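Side-chain contact in clavulanic acid biosynthesis oligopeptide binding protein 2 (Streptomyces clavuligerus, PDB 2WOL), which probably binds oligopeptides as a family 5 extracellular solute-binding protein that belongs to the clavulanic acid biosynthetic pathway: residues R149-P152 and G153-R156. Sequence-based numbering, arbitrary orientation.
Sequences RPYP and GPYR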
# COMPACT_ATOMS: atom_id res chain seq x y z
N ARG A 149 -24.12 14.85 13.73
CA ARG A 149 -23.55 16.20 13.79
C ARG A 149 -22.26 16.24 12.97
O ARG A 149 -21.17 16.31 13.54
CB ARG A 149 -23.30 16.60 15.25
CG ARG A 149 -23.17 18.10 15.48
CD ARG A 149 -22.98 18.43 16.96
NE ARG A 149 -22.75 19.86 17.15
CZ ARG A 149 -21.57 20.46 17.01
NH1 ARG A 149 -20.49 19.75 16.69
NH2 ARG A 149 -21.46 21.77 17.20
N PRO A 150 -22.38 16.16 11.63
CA PRO A 150 -21.21 16.01 10.75
C PRO A 150 -20.19 17.13 10.90
O PRO A 150 -20.56 18.30 11.06
CB PRO A 150 -21.82 16.03 9.35
CG PRO A 150 -23.23 15.57 9.54
CD PRO A 150 -23.64 16.18 10.85
N TYR A 151 -18.92 16.76 10.88
CA TYR A 151 -17.84 17.73 10.97
C TYR A 151 -17.43 18.18 9.57
O TYR A 151 -17.06 17.34 8.74
CB TYR A 151 -16.65 17.13 11.73
CG TYR A 151 -15.47 18.06 11.84
CD1 TYR A 151 -15.54 19.22 12.61
CD2 TYR A 151 -14.28 17.77 11.18
CE1 TYR A 151 -14.46 20.07 12.71
CE2 TYR A 151 -13.19 18.62 11.29
CZ TYR A 151 -13.28 19.77 12.05
OH TYR A 151 -12.21 20.62 12.14
N PRO A 152 -17.53 19.50 9.29
CA PRO A 152 -17.28 20.00 7.94
C PRO A 152 -15.82 20.36 7.64
O PRO A 152 -15.54 20.99 6.62
CB PRO A 152 -18.14 21.26 7.90
CG PRO A 152 -18.07 21.79 9.29
CD PRO A 152 -17.91 20.59 10.21
N GLY A 153 -14.89 19.97 8.52
CA GLY A 153 -13.49 20.33 8.33
C GLY A 153 -13.14 21.65 8.98
O GLY A 153 -14.03 22.44 9.32
N PRO A 154 -11.83 21.93 9.14
CA PRO A 154 -11.36 23.05 9.95
C PRO A 154 -11.43 24.42 9.27
O PRO A 154 -11.11 25.43 9.91
CB PRO A 154 -9.90 22.68 10.21
CG PRO A 154 -9.49 21.94 8.99
CD PRO A 154 -10.71 21.16 8.56
N TYR A 155 -11.82 24.46 8.00
CA TYR A 155 -11.96 25.73 7.28
C TYR A 155 -13.39 26.26 7.33
O TYR A 155 -13.61 27.46 7.24
CB TYR A 155 -11.49 25.58 5.82
CG TYR A 155 -10.14 24.91 5.71
CD1 TYR A 155 -9.03 25.41 6.38
CD2 TYR A 155 -9.97 23.76 4.93
CE1 TYR A 155 -7.79 24.79 6.29
CE2 TYR A 155 -8.73 23.14 4.83
CZ TYR A 155 -7.65 23.66 5.51
OH TYR A 155 -6.42 23.04 5.41
N ARG A 156 -14.34 25.34 7.51
CA ARG A 156 -15.76 25.68 7.55
C ARG A 156 -16.29 25.91 8.97
O ARG A 156 -17.37 26.49 9.15
CB ARG A 156 -16.58 24.60 6.83
CG ARG A 156 -16.27 24.51 5.36
CD ARG A 156 -17.22 23.57 4.63
NE ARG A 156 -16.90 23.50 3.21
CZ ARG A 156 -17.37 24.35 2.29
NH1 ARG A 156 -18.17 25.35 2.65
NH2 ARG A 156 -17.03 24.21 1.02
O HOH W 1 -13.35 22.78 6.12
O HOH W 2 -15.74 20.33 3.71
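The Tyr151 ring lies over the backbone of Gly153 two residues on, where a type I beta turn, Gly153-Arg156, begins in the proline-rich loop between helix 140-144 and strand 164-166 of a family 5 solute-binding protein. The turn's closing bond, Arg156 N to Gly153 O, is weak, and no direct hydrogen bond joins 149-152 to 153-156: a worked example of a loop whose two segments meet through packing and bridging water. The tight part is aromatic. With CG anti to the backbone N (chi1 178°), the ring swings forward along the chain, and Gly153 N sits 3.4 Å above one face, displaced toward the rim, while CE2 of Tyr151 comes within 3.4 Å of CA of Gly153. Gly153 has a positive phi (89°, psi 165°), a backbone region glycine enters readily. Further out, the Tyr151 OH rests against Pro154, 3.6 Å from its CB; Pro154 N, a tertiary amide nitrogen without hydrogen and a poor acceptor, makes this a packing contact. Phe128 meets the tyrosine ring edge-to-face, and helix 117-127 adds contacts from Gln125 to Tyr151 and from His122 to Pro154.

The outer side is looser and wet. Arg156 crosses Pro152 obliquely, CB to CB at 3.8 Å, and its extended chain carries the guanidinium on to a salt bridge with Asp131. Between the two segments, Pro152 O is the shared acceptor: one water donates to it and accepts from Tyr155 N, each at 2.9 Å. A second water donates to Pro152 O at 3.0 Å and takes only a weak, long bond from Arg156 NE.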